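Long-range contacts in autolysin E (Staphylococcus aureus, PDB 4PIA), which probably hydrolyses glycosidic bonds in the NAG-NAM glycan chains of bacterial peptidoglycan, acting as an endo-beta-N-acetylglucosaminidase related to lysozymes: residues Q25-D30 / S196-A201; D53-D58 / K203-M208; S103-E108 / N129-G134. All coordinates share one frame; numbering follows the deposited sequence.

Contact 1: Q25-D30 / S196-A201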
loop_
_atom_site.group_PDB
_atom_site.type_symbol
_atom_site.label_atom_id
_atom_site.label_comp_id
_atom_site.label_asym_id
_atom_site.label_seq_id
_atom_site.Cartn_x
_atom_site.Cartn_y
_atom_site.Cartn_z
ATOM N N GLN A 25 14.501 3.321 -7.318
ATOM C CA GLN A 25 14.235 3.459 -5.904
ATOM C C GLN A 25 14.340 4.950 -5.669
ATOM O O GLN A 25 15.357 5.563 -6.004
ATOM C CB GLN A 25 15.214 2.685 -5.050
ATOM C CG GLN A 25 15.504 1.222 -5.494
ATOM C CD GLN A 25 14.748 0.106 -4.790
ATOM O OE1 GLN A 25 15.157 -1.087 -4.861
ATOM N NE2 GLN A 25 13.719 0.392 -4.151
ATOM N N THR A 26 13.321 5.516 -5.014
ATOM C CA THR A 26 13.204 6.983 -4.867
ATOM C C THR A 26 13.114 7.445 -3.422
ATOM O O THR A 26 12.802 6.671 -2.507
ATOM C CB THR A 26 12.077 7.529 -5.654
ATOM O OG1 THR A 26 10.827 6.978 -5.213
ATOM C CG2 THR A 26 12.294 7.261 -7.156
ATOM N N LYS A 27 13.415 8.738 -3.213
ATOM C CA LYS A 27 13.340 9.339 -1.885
ATOM C C LYS A 27 12.866 10.786 -2.048
ATOM O O LYS A 27 13.099 11.389 -3.086
ATOM C CB LYS A 27 14.714 9.299 -1.204
ATOM C CG LYS A 27 14.770 9.865 0.199
ATOM C CD LYS A 27 16.182 10.081 0.699
ATOM C CE LYS A 27 16.156 10.958 1.954
ATOM N NZ LYS A 27 17.224 10.574 2.921
ATOM N N GLU A 28 12.152 11.296 -1.057
ATOM C CA GLU A 28 11.666 12.690 -1.092
ATOM C C GLU A 28 12.781 13.591 -0.557
ATOM O O GLU A 28 13.315 13.366 0.538
ATOM C CB GLU A 28 10.372 12.815 -0.263
ATOM C CG GLU A 28 9.322 13.790 -0.789
ATOM C CD GLU A 28 7.893 13.393 -0.380
ATOM O OE1 GLU A 28 7.729 12.660 0.636
ATOM O OE2 GLU A 28 6.921 13.811 -1.071
ATOM N N GLU A 29 13.129 14.582 -1.367
ATOM C CA GLU A 29 14.097 15.602 -1.002
ATOM C C GLU A 29 13.743 16.910 -1.713
ATOM O O GLU A 29 13.324 16.893 -2.860
ATOM C CB GLU A 29 15.499 15.162 -1.409
ATOM C CG GLU A 29 16.265 14.508 -0.282
ATOM C CD GLU A 29 17.500 13.796 -0.776
ATOM O OE1 GLU A 29 18.113 14.284 -1.760
ATOM O OE2 GLU A 29 17.852 12.752 -0.178
ATOM N N ASP A 30 13.942 18.034 -1.020
ATOM C CA ASP A 30 13.702 19.384 -1.588
ATOM C C ASP A 30 12.338 19.493 -2.250
ATOM O O ASP A 30 12.203 20.067 -3.330
ATOM C CB ASP A 30 14.796 19.789 -2.610
ATOM C CG ASP A 30 16.215 19.704 -2.043
ATOM O OD1 ASP A 30 16.454 20.038 -0.854
ATOM O OD2 ASP A 30 17.108 19.296 -2.815
ATOM N N SER A 196 8.285 2.487 -5.440
ATOM C CA SER A 196 9.673 2.915 -5.508
ATOM C C SER A 196 10.137 3.759 -4.339
ATOM O O SER A 196 11.319 3.776 -4.022
ATOM C CB SER A 196 9.942 3.674 -6.808
ATOM O OG SER A 196 9.822 2.832 -7.934
ATOM N N ASP A 197 9.188 4.474 -3.674
ATOM C CA ASP A 197 9.531 5.320 -2.549
ATOM C C ASP A 197 10.119 4.443 -1.446
ATOM O O ASP A 197 9.427 3.558 -0.925
ATOM C CB ASP A 197 8.282 6.049 -2.029
ATOM C CG ASP A 197 8.538 6.916 -0.850
ATOM O OD1 ASP A 197 9.619 7.068 -0.328
ATOM O OD2 ASP A 197 7.458 7.487 -0.447
ATOM N N ILE A 198 11.367 4.661 -1.070
ATOM C CA ILE A 198 12.022 3.922 -0.015
ATOM C C ILE A 198 11.364 4.059 1.379
ATOM O O ILE A 198 11.642 3.261 2.266
ATOM C CB ILE A 198 13.527 4.180 0.045
ATOM C CG1 ILE A 198 13.872 5.582 0.539
ATOM C CG2 ILE A 198 14.206 3.841 -1.258
ATOM C CD1 ILE A 198 15.364 5.834 0.628
ATOM N N ARG A 199 10.556 5.127 1.547
ATOM C CA ARG A 199 9.798 5.268 2.812
ATOM C C ARG A 199 8.294 5.039 2.641
ATOM O O ARG A 199 7.505 5.370 3.538
ATOM C CB ARG A 199 10.115 6.601 3.542
ATOM C CG ARG A 199 11.566 6.676 4.049
ATOM C CD ARG A 199 11.852 7.932 4.845
ATOM N NE ARG A 199 11.088 7.956 6.085
ATOM C CZ ARG A 199 11.403 7.337 7.212
ATOM N NH1 ARG A 199 12.507 6.605 7.334
ATOM N NH2 ARG A 199 10.590 7.457 8.230
ATOM N N TRP A 200 7.892 4.335 1.575
ATOM C CA TRP A 200 6.483 3.971 1.378
ATOM C C TRP A 200 5.886 3.276 2.594
ATOM O O TRP A 200 4.771 3.596 3.036
ATOM C CB TRP A 200 6.349 3.042 0.161
ATOM C CG TRP A 200 5.014 2.504 -0.124
ATOM C CD1 TRP A 200 4.006 3.104 -0.885
ATOM C CD2 TRP A 200 4.469 1.218 0.262
ATOM N NE1 TRP A 200 2.934 2.254 -0.996
ATOM C CE2 TRP A 200 3.198 1.098 -0.313
ATOM C CE3 TRP A 200 4.951 0.164 1.019
ATOM C CZ2 TRP A 200 2.381 -0.004 -0.069
ATOM C CZ3 TRP A 200 4.191 -0.916 1.205
ATOM C CH2 TRP A 200 2.921 -1.016 0.681
ATOM N N ALA A 201 6.584 2.286 3.138
ATOM C CA ALA A 201 6.064 1.527 4.282
ATOM C C ALA A 201 5.993 2.382 5.498
ATOM O O ALA A 201 5.045 2.283 6.286
ATOM C CB ALA A 201 6.911 0.287 4.517
HETATM O O HOH W 1 10.907 9.218 0.630
#
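Thr-26 and Asp-197 form a single parallel beta bridge between the hairpin strand 26-29 and the loop that leads into helix 200-215. The hydrogen-bonding pattern establishes it: Thr-26 uses both of its backbone polar groups, giving its N-H to the residue before Asp-197 and taking one from the residue after it. Thr-26 N lies 2.8 Å from Ser-196 O, with an N-H...O angle of 175°, although the donor stands above the carbonyl plane. Ile-198 N approaches Thr-26 O in its carbonyl plane at 2.9 Å, and this bond is equally straight at 177°. On the other side of strand 26-29, strand 32-35 pairs with it in antiparallel fashion.

Side chains close in around this pair of bonds. Ile-198 has CG1 between its backbone N and carbonyl carbon (chi1 71°), which directs both branches at the strand. Ile-198 CG1 and CG2 lie next to each other against Thr-26 O, each 3.4 Å away. Beyond it, Ile-198 CD1 reaches the aliphatic base of Lys-27, 4.0 Å from CB, the two side chains crossing at a slant. Gln-25 CB meets Ile-198 CG2 at a similar distance.

The loop itself is shaped by a type I turn from Asp-197 to Trp-200 and by an Asx turn, in which Asp-197 OD1 accepts the backbone N-H of Arg-199, the N-cap residue of the helix, from above the carboxylate plane. Asp-197 OD2 forms a salt bridge with Lys-203 NZ, which also pairs with Glu-28 OE1 and thus spans both segments. Asp-197 OD1 also accepts from a water, 2.7 Å away, and that water in turn accepts from Glu-28 N at 3.0 Å.

Contact 2: D53-D58 / K203-M208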
loop_
_atom_site.group_PDB
_atom_site.type_symbol
_atom_site.label_atom_id
_atom_site.label_comp_id
_atom_site.label_asym_id
_atom_site.label_seq_id
_atom_site.Cartn_x
_atom_site.Cartn_y
_atom_site.Cartn_z
ATOM N N ASP A 53 6.568 -1.301 15.189
ATOM C CA ASP A 53 6.682 -2.452 14.305
ATOM C C ASP A 53 5.458 -2.611 13.430
ATOM O O ASP A 53 5.199 -3.737 12.949
ATOM C CB ASP A 53 6.925 -3.769 15.052
ATOM C CG ASP A 53 8.253 -3.841 15.820
ATOM O OD1 ASP A 53 9.350 -3.577 15.296
ATOM O OD2 ASP A 53 8.163 -4.291 16.978
ATOM N N MET A 54 4.697 -1.557 13.159
ATOM C CA MET A 54 3.543 -1.653 12.278
ATOM C C MET A 54 3.977 -2.093 10.875
ATOM O O MET A 54 3.183 -2.748 10.197
ATOM C CB MET A 54 2.741 -0.331 12.062
ATOM C CG MET A 54 1.819 0.265 13.083
ATOM S SD MET A 54 0.303 -0.748 13.192
ATOM C CE MET A 54 1.023 -1.496 14.551
ATOM N N LYS A 55 5.187 -1.769 10.408
ATOM C CA LYS A 55 5.703 -2.226 9.093
ATOM C C LYS A 55 5.835 -3.725 9.020
ATOM O O LYS A 55 5.904 -4.299 7.928
ATOM C CB LYS A 55 7.105 -1.644 8.844
ATOM C CG LYS A 55 7.148 -0.135 8.671
ATOM C CD LYS A 55 8.463 0.329 8.036
ATOM C CE LYS A 55 9.728 0.035 8.855
ATOM N NZ LYS A 55 10.855 0.763 8.181
ATOM N N TYR A 56 5.952 -4.370 10.196
ATOM C CA TYR A 56 6.192 -5.798 10.275
ATOM C C TYR A 56 5.008 -6.590 10.744
ATOM O O TYR A 56 5.103 -7.794 11.004
ATOM C CB TYR A 56 7.420 -6.024 11.207
ATOM C CG TYR A 56 8.625 -5.233 10.822
ATOM C CD1 TYR A 56 9.311 -5.502 9.669
ATOM C CD2 TYR A 56 9.060 -4.163 11.576
ATOM C CE1 TYR A 56 10.362 -4.755 9.265
ATOM C CE2 TYR A 56 10.153 -3.419 11.206
ATOM C CZ TYR A 56 10.812 -3.721 10.055
ATOM O OH TYR A 56 11.899 -2.920 9.704
ATOM N N MET A 57 3.839 -5.943 10.842
ATOM C CA MET A 57 2.651 -6.551 11.362
ATOM C C MET A 57 1.767 -7.118 10.264
ATOM O O MET A 57 1.460 -6.446 9.255
ATOM C CB MET A 57 1.819 -5.502 12.147
ATOM C CG MET A 57 0.654 -6.112 12.885
ATOM S SD MET A 57 -0.503 -4.870 13.520
ATOM C CE MET A 57 -1.206 -4.362 11.970
ATOM N N ASP A 58 1.279 -8.330 10.440
ATOM C CA ASP A 58 0.367 -8.951 9.499
ATOM C C ASP A 58 -0.862 -8.070 9.313
ATOM O O ASP A 58 -1.544 -7.756 10.328
ATOM C CB ASP A 58 -0.028 -10.316 10.111
ATOM C CG ASP A 58 -0.911 -11.126 9.278
ATOM O OD1 ASP A 58 -1.437 -10.742 8.229
ATOM O OD2 ASP A 58 -1.149 -12.291 9.731
ATOM N N LYS A 203 5.491 5.599 5.784
ATOM C CA LYS A 203 4.400 6.591 5.736
ATOM C C LYS A 203 3.091 5.932 6.129
ATOM O O LYS A 203 2.306 6.488 6.916
ATOM C CB LYS A 203 4.334 7.220 4.360
ATOM C CG LYS A 203 5.510 8.128 4.073
ATOM C CD LYS A 203 5.606 8.498 2.609
ATOM C CE LYS A 203 6.813 9.392 2.395
ATOM N NZ LYS A 203 6.896 9.771 0.965
ATOM N N ILE A 204 2.837 4.750 5.587
ATOM C CA ILE A 204 1.566 4.081 5.861
ATOM C C ILE A 204 1.558 3.625 7.317
ATOM O O ILE A 204 0.558 3.746 8.035
ATOM C CB ILE A 204 1.361 2.916 4.855
ATOM C CG1 ILE A 204 1.242 3.454 3.433
ATOM C CG2 ILE A 204 0.125 2.117 5.271
ATOM C CD1 ILE A 204 1.318 2.360 2.385
ATOM N N ALA A 205 2.657 3.040 7.788
ATOM C CA ALA A 205 2.785 2.519 9.172
ATOM C C ALA A 205 2.572 3.632 10.194
ATOM O O ALA A 205 1.986 3.387 11.267
ATOM C CB ALA A 205 4.157 1.877 9.368
ATOM N N LYS A 206 3.039 4.854 9.909
ATOM C CA LYS A 206 2.911 5.952 10.897
ATOM C C LYS A 206 1.443 6.262 11.070
ATOM O O LYS A 206 0.956 6.439 12.192
ATOM C CB LYS A 206 3.636 7.180 10.382
ATOM C CG LYS A 206 3.583 8.312 11.405
ATOM C CD LYS A 206 4.408 9.516 10.982
ATOM C CE LYS A 206 3.740 10.367 9.933
ATOM N NZ LYS A 206 2.341 10.747 10.196
ATOM N N LEU A 207 0.664 6.282 10.004
ATOM C CA LEU A 207 -0.763 6.555 10.132
ATOM C C LEU A 207 -1.439 5.419 10.809
ATOM O O LEU A 207 -2.340 5.571 11.648
ATOM C CB LEU A 207 -1.477 6.796 8.798
ATOM C CG LEU A 207 -1.057 8.001 7.974
ATOM C CD1 LEU A 207 -2.030 8.199 6.803
ATOM C CD2 LEU A 207 -0.947 9.259 8.808
ATOM N N MET A 208 -1.074 4.181 10.480
ATOM C CA MET A 208 -1.666 3.029 11.132
ATOM C C MET A 208 -1.429 3.054 12.607
ATOM O O MET A 208 -2.362 2.770 13.396
ATOM C CB MET A 208 -1.078 1.733 10.601
ATOM C CG MET A 208 -1.554 1.404 9.195
ATOM S SD MET A 208 -0.777 -0.127 8.582
ATOM C CE MET A 208 -1.565 -1.230 9.656
#
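Met-54 places CG beside its backbone N (chi1 -75°) and bends again at chi2 (-73°), a double turn that folds its thioether along the surface of helix 200-215. Met-208 answers from the helix with a chain extended through chi2 and bent only at the last torsion (chi3 68°), so that its CE swings back toward the loop. The two chains cross at a slant. Met-54 SD touches Met-208 CB at 3.8 Å and approaches Met-208 CE at 4.0 Å, while Met-57 brings its own methyl to the same place, CE to CE of Met-208 at 3.9 Å. The methyl of Met-208 therefore meets two methionines of the loop, a methyl from one and a sulfur from the other.

One helical turn earlier, Ala-205 allows the closest backbone approach, its CA being 5.3 Å from that of Met-54. Its methyl meets Met-54 CB at 3.8 Å and Lys-55 CG at 3.7 Å, whereas Met-54 CG rests against the backbone oxygen, 3.6 Å from Ala-205 O. No hydrogen bond passes between the segments; the contact is packing, mostly apolar, a small residue and a long flexible one on successive turns receiving a short 3-10 segment, residues 54-56. Lys-55 contributes only the base of its chain, since its NZ runs on to a salt bridge with Asp-202, earlier on the same helix.

The loop 53-58 lies between helices 38-45 and 67-74 in sequence and packs on the side of helix 200-215 that presents Ala-205 and Met-208. Met-54 and Met-57 continue along this helix to Tyr-212, and Met-208 also touches Leu-179 of helix 179-184 and Tyr-100 and Ser-103 of helix 98-108.

Contact 3: S103-E108 / N129-G134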
loop_
_atom_site.group_PDB
_atom_site.type_symbol
_atom_site.label_atom_id
_atom_site.label_comp_id
_atom_site.label_asym_id
_atom_site.label_seq_id
_atom_site.Cartn_x
_atom_site.Cartn_y
_atom_site.Cartn_z
ATOM N N SER A 103 -5.267 3.791 5.760
ATOM C CA SER A 103 -3.967 4.490 5.854
ATOM C C SER A 103 -3.308 4.503 4.495
ATOM O O SER A 103 -2.725 5.542 4.112
ATOM C CB SER A 103 -3.102 3.873 6.933
ATOM O OG SER A 103 -3.726 3.898 8.198
ATOM N N HIS A 104 -3.315 3.410 3.766
ATOM C CA HIS A 104 -2.698 3.349 2.429
ATOM C C HIS A 104 -3.419 4.353 1.521
ATOM O O HIS A 104 -2.752 5.163 0.832
ATOM C CB HIS A 104 -2.801 1.912 1.946
ATOM C CG HIS A 104 -2.127 1.655 0.652
ATOM N ND1 HIS A 104 -1.935 0.393 0.160
ATOM C CD2 HIS A 104 -1.551 2.507 -0.230
ATOM C CE1 HIS A 104 -1.279 0.473 -0.983
ATOM N NE2 HIS A 104 -1.042 1.740 -1.244
ATOM N N ALA A 105 -4.745 4.362 1.531
ATOM C CA ALA A 105 -5.479 5.306 0.655
ATOM C C ALA A 105 -5.163 6.719 1.041
ATOM O O ALA A 105 -5.031 7.587 0.123
ATOM C CB ALA A 105 -6.954 5.035 0.768
ATOM N N LEU A 106 -5.044 7.035 2.304
ATOM C CA LEU A 106 -4.782 8.449 2.702
ATOM C C LEU A 106 -3.414 8.873 2.277
ATOM O O LEU A 106 -3.235 10.054 1.853
ATOM C CB LEU A 106 -4.940 8.597 4.168
ATOM C CG LEU A 106 -6.355 8.501 4.710
ATOM C CD1 LEU A 106 -6.409 8.452 6.237
ATOM C CD2 LEU A 106 -7.284 9.631 4.254
ATOM N N VAL A 107 -2.413 8.016 2.385
ATOM C CA VAL A 107 -1.091 8.411 1.911
ATOM C C VAL A 107 -1.150 8.622 0.422
ATOM O O VAL A 107 -0.701 9.705 -0.080
ATOM C CB VAL A 107 -0.022 7.382 2.309
ATOM C CG1 VAL A 107 1.320 7.836 1.697
ATOM C CG2 VAL A 107 0.122 7.311 3.799
ATOM N N GLU A 108 -1.693 7.687 -0.341
ATOM C CA GLU A 108 -1.647 7.725 -1.798
ATOM C C GLU A 108 -2.404 8.883 -2.376
ATOM O O GLU A 108 -1.948 9.506 -3.362
ATOM C CB GLU A 108 -2.201 6.414 -2.361
ATOM C CG GLU A 108 -2.241 6.313 -3.846
ATOM C CD GLU A 108 -0.887 6.407 -4.535
ATOM O OE1 GLU A 108 -0.920 6.964 -5.670
ATOM O OE2 GLU A 108 0.137 5.912 -4.004
ATOM N N ASN A 129 -8.624 5.620 -8.672
ATOM C CA ASN A 129 -7.572 4.679 -8.177
ATOM C C ASN A 129 -6.980 5.306 -6.955
ATOM O O ASN A 129 -6.402 6.356 -6.982
ATOM C CB ASN A 129 -6.507 4.544 -9.289
ATOM C CG ASN A 129 -5.467 3.447 -9.023
ATOM O OD1 ASN A 129 -5.187 3.053 -7.880
ATOM N ND2 ASN A 129 -4.913 2.920 -10.112
ATOM N N PHE A 130 -7.221 4.643 -5.815
ATOM C CA PHE A 130 -6.793 5.179 -4.535
ATOM C C PHE A 130 -5.571 4.502 -3.894
ATOM O O PHE A 130 -5.208 4.812 -2.766
ATOM C CB PHE A 130 -7.952 5.183 -3.523
ATOM C CG PHE A 130 -9.176 5.979 -3.972
ATOM C CD1 PHE A 130 -9.061 7.151 -4.675
ATOM C CD2 PHE A 130 -10.452 5.542 -3.636
ATOM C CE1 PHE A 130 -10.205 7.853 -5.078
ATOM C CE2 PHE A 130 -11.569 6.261 -3.985
ATOM C CZ PHE A 130 -11.450 7.397 -4.708
ATOM N N PHE A 131 -4.987 3.567 -4.619
ATOM C CA PHE A 131 -3.884 2.755 -4.075
ATOM C C PHE A 131 -2.666 2.697 -4.955
ATOM O O PHE A 131 -1.839 1.797 -4.741
ATOM C CB PHE A 131 -4.417 1.371 -3.679
ATOM C CG PHE A 131 -5.568 1.407 -2.705
ATOM C CD1 PHE A 131 -5.371 1.515 -1.337
ATOM C CD2 PHE A 131 -6.852 1.333 -3.178
ATOM C CE1 PHE A 131 -6.432 1.589 -0.467
ATOM C CE2 PHE A 131 -7.921 1.395 -2.320
ATOM C CZ PHE A 131 -7.741 1.514 -0.948
ATOM N N GLY A 132 -2.569 3.543 -5.964
ATOM C CA GLY A 132 -1.376 3.469 -6.799
ATOM C C GLY A 132 -1.217 2.193 -7.532
ATOM O O GLY A 132 -0.069 1.719 -7.712
ATOM N N ILE A 133 -2.293 1.581 -7.990
ATOM C CA ILE A 133 -2.263 0.313 -8.683
ATOM C C ILE A 133 -2.165 0.486 -10.165
ATOM O O ILE A 133 -3.053 1.011 -10.849
ATOM C CB ILE A 133 -3.490 -0.520 -8.315
ATOM C CG1 ILE A 133 -3.528 -0.793 -6.799
ATOM C CG2 ILE A 133 -3.469 -1.796 -9.116
ATOM C CD1 ILE A 133 -4.864 -1.239 -6.286
ATOM N N GLY A 134 -1.026 0.004 -10.687
ATOM C CA GLY A 134 -0.781 0.072 -12.141
ATOM C C GLY A 134 -0.555 1.454 -12.645
ATOM O O GLY A 134 -0.299 2.380 -11.890
HETATM O O HOH W 2 -3.599 5.927 -6.963
#
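Phe-131 points the edge of its ring at one face of His-104, a T-shaped pair with planes at 83° and centroids 5.3 Å apart. The touching atom is Phe-131 CD1, offset toward the rim of the imidazole and 3.8 Å from His-104 CG. Next to it, Phe-131 CE1 meets Ala-105 CB at 3.7 Å. Trp-200 meets the opposite face of the imidazole edge-to-face, and His-104 ND1 is hydrogen-bonded to Tyr-100 OH, which limits the ring's rotation.

Helix 98-108 packs against the irregular loop after strand 125-127, within the glucosaminidase family region, consistent with the mainly helical fold of the lysozyme clan. On the last helical turn, Glu-108 has CG anti to its backbone N (chi1 179°), and CG lies alongside the loop backbone, 3.5 Å from Gly-132 N. The buried Phe-130 O has no conventional hydrogen-bond partner in the model; Ala-105 CA approaches it at 3.5 Å in a CA-H...O contact. Within the loop, Asn-129 OD1 accepts from Ile-133 N, while Asn-129 ND2 donates to Ile-133 O at 2.8 Å. A water accepting from Gly-132 N can donate to Glu-108 OE1 (3.2 Å) or Asn-129 O, having more acceptors nearby than protons.

Contacts 2 and 3 are buried, whereas contact 1 is partly buried and farther from the centre of the chain. Their chemistry differs with their place: contact 1 relies on backbone hydrogen bonds and water, contact 2 on methionine and alanine packing, and contact 3 on aromatic packing against an irregular loop. Contacts 1 and 2 share helix 200-215, the first at its start and the second farther along; Lys-203, from the segment of contact 2, is a charged link between them. Contact 3 meets the same helix from helix 98-108, where Leu-207 of contact 2 packs against Ser-103 and Val-107.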